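Local atomic coordinates of Dbv8 protein (PDB entry 4MFZ), a protein that probably transfers a long acyl chain from acyl-CoA, bound here as decanoyl-CoA, onto an amine of a glycopeptide antibiotic, as a GNAT-type N-acyltransferase. Residues 260-265 / 325-330; 296-301 / 314-319. All coordinates share one frame; numbering follows the deposited sequence.

Interaction 1: residues 260-265 / 325-330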
loop_
_atom_site.group_PDB
_atom_site.type_symbol
_atom_site.label_atom_id
_atom_site.label_comp_id
_atom_site.label_asym_id
_atom_site.label_seq_id
_atom_site.Cartn_x
_atom_site.Cartn_y
_atom_site.Cartn_z
ATOM N N ASP A 260 3.983 -9.923 -18.228
ATOM C CA ASP A 260 5.066 -10.072 -19.202
ATOM C C ASP A 260 4.900 -11.380 -19.975
ATOM O O ASP A 260 4.944 -12.463 -19.354
ATOM C CB ASP A 260 6.402 -10.099 -18.458
ATOM C CG ASP A 260 7.617 -10.082 -19.389
ATOM O OD1 ASP A 260 7.475 -10.344 -20.618
ATOM O OD2 ASP A 260 8.730 -9.780 -18.878
ATOM N N PRO A 261 4.730 -11.299 -21.319
ATOM C CA PRO A 261 4.585 -12.557 -22.091
ATOM C C PRO A 261 5.701 -13.589 -21.835
ATOM O O PRO A 261 5.429 -14.800 -21.886
ATOM C CB PRO A 261 4.611 -12.095 -23.557
ATOM C CG PRO A 261 4.091 -10.670 -23.499
ATOM C CD PRO A 261 4.516 -10.098 -22.157
ATOM N N GLN A 262 6.923 -13.124 -21.566
ATOM C CA GLN A 262 8.099 -14.015 -21.337
ATOM C C GLN A 262 7.949 -15.078 -20.225
ATOM O O GLN A 262 8.696 -16.061 -20.183
ATOM C CB GLN A 262 9.342 -13.174 -21.017
ATOM C CG GLN A 262 9.705 -12.169 -22.092
ATOM C CD GLN A 262 10.977 -11.415 -21.757
ATOM O OE1 GLN A 262 10.984 -10.500 -20.918
ATOM N NE2 GLN A 262 12.063 -11.805 -22.399
ATOM N N LEU A 263 7.011 -14.862 -19.309
ATOM C CA LEU A 263 6.782 -15.792 -18.219
ATOM C C LEU A 263 6.352 -17.143 -18.775
ATOM O O LEU A 263 6.637 -18.178 -18.163
ATOM C CB LEU A 263 5.743 -15.256 -17.226
ATOM C CG LEU A 263 6.148 -14.111 -16.289
ATOM C CD1 LEU A 263 4.965 -13.608 -15.445
ATOM C CD2 LEU A 263 7.308 -14.511 -15.378
ATOM N N ALA A 264 5.703 -17.131 -19.947
ATOM C CA ALA A 264 5.246 -18.370 -20.609
ATOM C C ALA A 264 6.413 -19.247 -21.058
ATOM O O ALA A 264 6.228 -20.434 -21.335
ATOM C CB ALA A 264 4.314 -18.064 -21.790
ATOM N N GLU A 265 7.612 -18.665 -21.111
ATOM C CA GLU A 265 8.818 -19.396 -21.491
ATOM C C GLU A 265 9.295 -20.316 -20.353
ATOM O O GLU A 265 9.990 -21.325 -20.583
ATOM C CB GLU A 265 9.927 -18.407 -21.860
ATOM C CG GLU A 265 10.721 -18.798 -23.100
ATOM C CD GLU A 265 12.122 -18.198 -23.155
ATOM O OE1 GLU A 265 12.267 -16.958 -23.119
ATOM O OE2 GLU A 265 13.086 -18.986 -23.262
ATOM N N ALA A 325 21.670 -14.789 -17.767
ATOM C CA ALA A 325 21.892 -14.990 -19.194
ATOM C C ALA A 325 21.941 -13.670 -19.975
ATOM O O ALA A 325 22.030 -13.689 -21.189
ATOM C CB ALA A 325 20.845 -15.927 -19.788
ATOM N N GLY A 326 21.893 -12.532 -19.275
ATOM C CA GLY A 326 21.951 -11.210 -19.936
ATOM C C GLY A 326 20.655 -10.768 -20.608
ATOM O O GLY A 326 20.666 -9.867 -21.450
ATOM N N ARG A 327 19.540 -11.406 -20.236
ATOM C CA ARG A 327 18.196 -11.070 -20.755
ATOM C C ARG A 327 17.391 -10.210 -19.771
ATOM O O ARG A 327 17.807 -10.039 -18.634
ATOM C CB ARG A 327 17.439 -12.347 -21.118
ATOM C CG ARG A 327 18.103 -13.107 -22.249
ATOM C CD ARG A 327 17.430 -14.442 -22.525
ATOM N NE ARG A 327 16.097 -14.258 -23.093
ATOM C CZ ARG A 327 15.210 -15.241 -23.262
ATOM N NH1 ARG A 327 15.501 -16.490 -22.907
ATOM N NH2 ARG A 327 14.020 -14.968 -23.783
ATOM N N HIS A 328 16.249 -9.681 -20.201
ATOM C CA HIS A 328 15.482 -8.717 -19.373
ATOM C C HIS A 328 14.019 -8.981 -19.179
ATOM O O HIS A 328 13.363 -9.543 -20.045
ATOM C CB HIS A 328 15.697 -7.285 -19.873
ATOM C CG HIS A 328 17.121 -6.818 -19.717
ATOM N ND1 HIS A 328 18.025 -6.903 -20.718
ATOM C CD2 HIS A 328 17.806 -6.316 -18.604
ATOM C CE1 HIS A 328 19.226 -6.447 -20.279
ATOM N NE2 HIS A 328 19.088 -6.094 -18.981
ATOM N N TRP A 329 13.505 -8.530 -18.034
ATOM C CA TRP A 329 12.081 -8.614 -17.708
ATOM C C TRP A 329 11.366 -7.323 -17.954
ATOM O O TRP A 329 11.928 -6.251 -17.741
ATOM C CB TRP A 329 11.924 -9.001 -16.249
ATOM C CG TRP A 329 12.462 -10.378 -15.977
ATOM C CD1 TRP A 329 13.681 -10.718 -15.387
ATOM C CD2 TRP A 329 11.824 -11.647 -16.322
ATOM N NE1 TRP A 329 13.827 -12.091 -15.327
ATOM C CE2 TRP A 329 12.741 -12.708 -15.873
ATOM C CE3 TRP A 329 10.616 -12.003 -16.924
ATOM C CZ2 TRP A 329 12.441 -14.058 -16.026
ATOM C CZ3 TRP A 329 10.328 -13.368 -17.079
ATOM C CH2 TRP A 329 11.216 -14.372 -16.630
ATOM N N TYR A 330 10.102 -7.418 -18.376
ATOM C CA TYR A 330 9.244 -6.232 -18.585
ATOM C C TYR A 330 7.961 -6.247 -17.750
ATOM O O TYR A 330 7.421 -7.302 -17.439
ATOM C CB TYR A 330 8.935 -6.042 -20.086
ATOM C CG TYR A 330 10.212 -5.918 -20.868
ATOM C CD1 TYR A 330 10.838 -4.677 -21.015
ATOM C CD2 TYR A 330 10.843 -7.049 -21.396
ATOM C CE1 TYR A 330 12.042 -4.555 -21.696
ATOM C CE2 TYR A 330 12.044 -6.939 -22.072
ATOM C CZ TYR A 330 12.638 -5.693 -22.214
ATOM O OH TYR A 330 13.832 -5.578 -22.886
#
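W329 lays the benzo end of its indole beside L263, with CZ3 of the ring 3.6 Å from CD2 of L263. The L263 side chain runs nearly perpendicular to that of W329. The contact lies in the GNAT-like C-terminal domain, where the loop entering strand 330-337 meets the turns that follow strand 251-256. CB of Q262 also approaches CZ3 of W329. H322 of helix 314-324 meets the indole ring as well.

D260 ties the two backbones together. Its CG stands anti to the backbone N (chi1 -173°), which carries the carboxylate toward Y330. OD2 of D260 accepts from N of Y330 at 2.8 Å, and the bond is nearly straight at 169°. The N-H comes from above the carboxylate plane. The other oxygen, OD1 of D260, takes the backbone N of Q262 at 3.0 Å and closes an Asx turn. Each carboxylate oxygen thus has a backbone N-H, which should hold the group in place. OD2 of D260 also meets the indole edge, 3.5 Å from CE3 of W329. R277 of helix 272-277 binds O of D260.

A salt bridge joins the segments at the more exposed side. E265 reaches out from one segment and R327 from the other, and their flat groups are nearly coplanar. The chain of R327 bends at chi3 (69°) on its way to the carboxylate. The main bond runs from NH2 of R327 to OE1 of E265 at 2.7 Å, on the syn lone pair of that oxygen.

Interaction 2: residues 296-301 / 314-319. With MFK (decanoyl-CoA), chain B.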
loop_
_atom_site.group_PDB
_atom_site.type_symbol
_atom_site.label_atom_id
_atom_site.label_comp_id
_atom_site.label_asym_id
_atom_site.label_seq_id
_atom_site.Cartn_x
_atom_site.Cartn_y
_atom_site.Cartn_z
ATOM N N GLU A 296 11.815 -7.245 -6.989
ATOM C CA GLU A 296 11.079 -6.763 -5.838
ATOM C C GLU A 296 10.015 -7.759 -5.391
ATOM O O GLU A 296 9.981 -8.161 -4.226
ATOM C CB GLU A 296 10.445 -5.396 -6.129
ATOM C CG GLU A 296 9.412 -4.925 -5.106
ATOM C CD GLU A 296 9.997 -4.593 -3.734
ATOM O OE1 GLU A 296 11.219 -4.319 -3.624
ATOM O OE2 GLU A 296 9.217 -4.580 -2.752
ATOM N N PHE A 297 9.137 -8.147 -6.303
ATOM C CA PHE A 297 7.979 -8.915 -5.895
ATOM C C PHE A 297 8.279 -10.409 -5.791
ATOM O O PHE A 297 7.509 -11.148 -5.188
ATOM C CB PHE A 297 6.809 -8.674 -6.843
ATOM C CG PHE A 297 6.210 -7.288 -6.744
ATOM C CD1 PHE A 297 5.170 -7.020 -5.845
ATOM C CD2 PHE A 297 6.663 -6.257 -7.568
ATOM C CE1 PHE A 297 4.617 -5.747 -5.763
ATOM C CE2 PHE A 297 6.119 -4.984 -7.494
ATOM C CZ PHE A 297 5.097 -4.730 -6.587
ATOM N N VAL A 298 9.372 -10.865 -6.392
ATOM C CA VAL A 298 9.721 -12.280 -6.267
ATOM C C VAL A 298 10.684 -12.509 -5.093
ATOM O O VAL A 298 10.590 -13.536 -4.425
ATOM C CB VAL A 298 10.249 -12.904 -7.584
ATOM C CG1 VAL A 298 10.577 -14.380 -7.406
ATOM C CG2 VAL A 298 9.216 -12.761 -8.690
ATOM N N PHE A 299 11.576 -11.548 -4.823
ATOM C CA PHE A 299 12.604 -11.727 -3.779
ATOM C C PHE A 299 12.642 -10.660 -2.704
ATOM O O PHE A 299 13.350 -10.812 -1.726
ATOM C CB PHE A 299 14.014 -11.797 -4.378
ATOM C CG PHE A 299 14.219 -12.912 -5.347
ATOM C CD1 PHE A 299 14.486 -14.212 -4.897
ATOM C CD2 PHE A 299 14.193 -12.659 -6.713
ATOM C CE1 PHE A 299 14.696 -15.249 -5.810
ATOM C CE2 PHE A 299 14.406 -13.685 -7.634
ATOM C CZ PHE A 299 14.660 -14.983 -7.178
ATOM N N ARG A 300 11.931 -9.562 -2.912
ATOM C CA ARG A 300 11.978 -8.411 -2.012
ATOM C C ARG A 300 13.441 -7.978 -1.942
ATOM O O ARG A 300 14.029 -7.678 -0.878
ATOM C CB ARG A 300 11.334 -8.744 -0.668
ATOM C CG ARG A 300 10.276 -7.758 -0.205
ATOM C CD ARG A 300 9.344 -7.229 -1.302
ATOM N NE ARG A 300 8.054 -7.921 -1.409
ATOM C CZ ARG A 300 6.924 -7.343 -1.829
ATOM N NH1 ARG A 300 6.905 -6.052 -2.177
ATOM N NH2 ARG A 300 5.800 -8.050 -1.885
ATOM N N TYR A 301 13.992 -7.958 -3.149
ATOM C CA TYR A 301 15.400 -7.776 -3.438
ATOM C C TYR A 301 15.978 -6.557 -2.754
ATOM O O TYR A 301 15.332 -5.511 -2.703
ATOM C CB TYR A 301 15.564 -7.612 -4.944
ATOM C CG TYR A 301 16.985 -7.610 -5.382
ATOM C CD1 TYR A 301 17.768 -8.746 -5.212
ATOM C CD2 TYR A 301 17.558 -6.479 -5.962
ATOM C CE1 TYR A 301 19.083 -8.765 -5.597
ATOM C CE2 TYR A 301 18.875 -6.492 -6.356
ATOM C CZ TYR A 301 19.628 -7.646 -6.167
ATOM O OH TYR A 301 20.936 -7.714 -6.538
ATOM N N THR A 314 10.054 -22.615 -9.340
ATOM C CA THR A 314 10.451 -22.522 -10.731
ATOM C C THR A 314 10.516 -21.065 -11.148
ATOM O O THR A 314 11.327 -20.727 -11.984
ATOM C CB THR A 314 9.588 -23.357 -11.721
ATOM O OG1 THR A 314 8.818 -22.495 -12.548
ATOM C CG2 THR A 314 8.694 -24.383 -11.034
ATOM N N LEU A 315 9.715 -20.188 -10.539
ATOM C CA LEU A 315 9.846 -18.751 -10.826
ATOM C C LEU A 315 11.159 -18.118 -10.320
ATOM O O LEU A 315 11.767 -17.301 -11.031
ATOM C CB LEU A 315 8.643 -17.958 -10.321
ATOM C CG LEU A 315 8.670 -16.452 -10.589
ATOM C CD1 LEU A 315 8.828 -16.125 -12.076
ATOM C CD2 LEU A 315 7.394 -15.838 -10.046
ATOM N N GLU A 316 11.568 -18.463 -9.095
ATOM C CA GLU A 316 12.850 -17.993 -8.536
ATOM C C GLU A 316 14.019 -18.382 -9.443
ATOM O O GLU A 316 14.893 -17.537 -9.755
ATOM C CB GLU A 316 13.071 -18.532 -7.111
ATOM C CG GLU A 316 12.049 -18.048 -6.090
ATOM C CD GLU A 316 12.144 -18.761 -4.748
ATOM O OE1 GLU A 316 12.639 -19.919 -4.660
ATOM O OE2 GLU A 316 11.700 -18.155 -3.754
ATOM N N LYS A 317 14.013 -19.647 -9.881
ATOM C CA LYS A 317 15.011 -20.173 -10.812
ATOM C C LYS A 317 14.990 -19.357 -12.109
ATOM O O LYS A 317 16.035 -18.842 -12.527
ATOM C CB LYS A 317 14.757 -21.669 -11.094
ATOM C CG LYS A 317 15.204 -22.602 -9.973
ATOM C CD LYS A 317 14.840 -24.040 -10.295
ATOM C CE LYS A 317 14.631 -24.856 -9.023
ATOM N NZ LYS A 317 14.448 -26.313 -9.313
ATOM N N ALA A 318 13.791 -19.216 -12.695
ATOM C CA ALA A 318 13.560 -18.443 -13.931
ATOM C C ALA A 318 14.050 -17.001 -13.870
ATOM O O ALA A 318 14.675 -16.530 -14.817
ATOM C CB ALA A 318 12.083 -18.436 -14.310
ATOM N N VAL A 319 13.707 -16.291 -12.797
ATOM C CA VAL A 319 14.093 -14.888 -12.699
ATOM C C VAL A 319 15.616 -14.771 -12.776
ATOM O O VAL A 319 16.139 -14.062 -13.637
ATOM C CB VAL A 319 13.529 -14.203 -11.433
ATOM C CG1 VAL A 319 14.165 -12.838 -11.241
ATOM C CG2 VAL A 319 12.017 -14.059 -11.543
HETATM C CCG MFK B . -2.946 -13.378 -12.842
HETATM C CCF MFK B . -4.042 -12.519 -13.470
HETATM C CCE MFK B . -4.002 -11.133 -12.863
HETATM C CCD MFK B . -2.927 -10.339 -13.563
HETATM C CCC MFK B . -3.239 -8.867 -13.384
HETATM C CCB MFK B . -2.149 -8.204 -12.576
HETATM C CCA MFK B . -2.319 -6.703 -12.728
HETATM C CBZ MFK B . -2.685 -6.132 -11.367
HETATM C CAK MFK B . -1.542 -5.277 -10.855
HETATM C CAJ MFK B . -0.977 -5.884 -9.563
HETATM O OAL MFK B . -1.693 -6.473 -8.747
HETATM S SAI MFK B . 0.745 -5.627 -9.368
HETATM C CAH MFK B . 1.113 -6.539 -7.809
HETATM C CAG MFK B . 1.092 -8.060 -7.999
HETATM N NAF MFK B . 1.306 -8.654 -6.669
HETATM C CAE MFK B . 2.343 -9.462 -6.385
HETATM O OAM MFK B . 3.181 -9.824 -7.208
HETATM C CAD MFK B . 2.393 -9.964 -4.926
HETATM C CAC MFK B . 3.465 -11.061 -4.782
HETATM N NAB MFK B . 3.203 -12.178 -5.712
HETATM C CAA MFK B . 2.567 -13.266 -5.252
HETATM O OAO MFK B . 2.183 -13.372 -4.078
HETATM C CAN MFK B . 2.364 -14.417 -6.248
HETATM O OAU MFK B . 3.172 -14.224 -7.432
HETATM C CAP MFK B . 0.884 -14.648 -6.625
HETATM C CAR MFK B . 0.302 -13.371 -7.214
HETATM C CAS MFK B . 0.026 -15.053 -5.430
HETATM C CAQ MFK B . 0.809 -15.756 -7.671
HETATM O OAT MFK B . 1.371 -16.920 -7.105
HETATM P PAV MFK B . 0.888 -18.403 -7.514
HETATM O OAX MFK B . -0.574 -18.532 -7.413
HETATM O OAW MFK B . 1.748 -19.376 -6.779
HETATM O OAY MFK B . 1.321 -18.324 -9.063
HETATM P PAZ MFK B . 1.564 -19.547 -10.074
HETATM O OBA MFK B . 1.545 -18.899 -11.512
HETATM O OBB MFK B . 0.568 -20.633 -9.962
HETATM O "O5'" MFK B . 3.117 -19.937 -9.906
HETATM C "C5'" MFK B . 3.756 -20.939 -10.665
HETATM C "C4'" MFK B . 5.189 -21.067 -10.139
HETATM O "O4'" MFK B . 5.845 -19.785 -9.795
HETATM C "C3'" MFK B . 5.227 -21.851 -8.849
HETATM O "O3'" MFK B . 6.482 -22.530 -8.803
HETATM P PBV MFK B . 6.505 -24.089 -8.358
HETATM O OBW MFK B . 6.232 -23.995 -6.800
HETATM O OBY MFK B . 8.036 -24.552 -8.645
HETATM O OBX MFK B . 5.470 -24.941 -8.939
HETATM C "C2'" MFK B . 5.165 -20.725 -7.812
HETATM O "O2'" MFK B . 5.612 -21.109 -6.525
HETATM C "C1'" MFK B . 6.120 -19.722 -8.387
HETATM N N9 MFK B . 5.835 -18.355 -7.877
HETATM C C8 MFK B . 4.819 -17.565 -8.246
HETATM N N7 MFK B . 4.928 -16.416 -7.564
HETATM C C5 MFK B . 6.043 -16.476 -6.819
HETATM C C4 MFK B . 6.591 -17.679 -7.019
HETATM N N3 MFK B . 7.748 -18.006 -6.426
HETATM C C2 MFK B . 8.449 -17.160 -5.426
HETATM N N1 MFK B . 7.744 -15.870 -5.287
HETATM C C6 MFK B . 6.622 -15.601 -5.971
HETATM N N6 MFK B . 6.036 -14.416 -5.812
#
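The F299 ring has CG1 of V298 over one face, away from the ring centre, while O of E316 and CG1 of V319 lie in plane at its edge. CZ of F299 is 3.6 Å from O of E316, and CE2 of F299 is 3.7 Å from CG1 of V319. The ring therefore presents its edge to helix 314-324. CG of E316 lies well out of the ring plane, 3.9 Å from CE1 of F299. The planes of the F299 ring and the E316 carboxylate are 15° apart. The polar end of E316 turns to its own helix start, where OE1 accepts from the backbone N of S313.

This is the end of helix 291-299 packed against the first turns of helix 314-324, beside the decanoyl-CoA pocket. V298 touches both helix 314-324 and the ligand, mainly with one methyl to each. Its CG1 is anti to the backbone N (chi1 -179°) and approaches N1 of the adenine. Its CG2 goes the other way and meets CD2 of L315 at 3.8 Å. L315 has a double role too: its CD2 is 3.5 Å from N7 of the adenine, and its CB is 3.4 Å from the ribose O4'. CG of E316 adds a contact with C2 of the base at 3.8 Å. F297 approaches the pantetheine part, where its CD1 is 3.7 Å from OAM. W257 meets the F297 ring and also touches L315.

Across the two helices the contact is mainly apolar, with one carbonyl at a ring edge. V298, L315 and E316 also line the adenine, V298 mainly with a different methyl for each partner, so these side chains probably hold the base mainly by van der Waals contact.

Overall arrangement
From the N terminus, the chain passes through the N-terminal helices and then into the mixed sheet, which starts with strand 193-196. After strand 251-256 it reaches 260-265, the first half of interaction 1. It then runs through helix 272-277 and strand 281-289 into helix 291-299, which carries 296-301. A loop without helix or strand leads to 314-319, and interaction 2 closes it. Helix 314-324 ends just before 325-330, where interaction 1 closes the longer loop around interaction 2. Their centres are 12 Å apart, and they touch through W329 with V319 and L263 with L315. Together they join the loops at the ends of the adjacent inner strands 251-256 and 330-337 to the two helices beside the CoA.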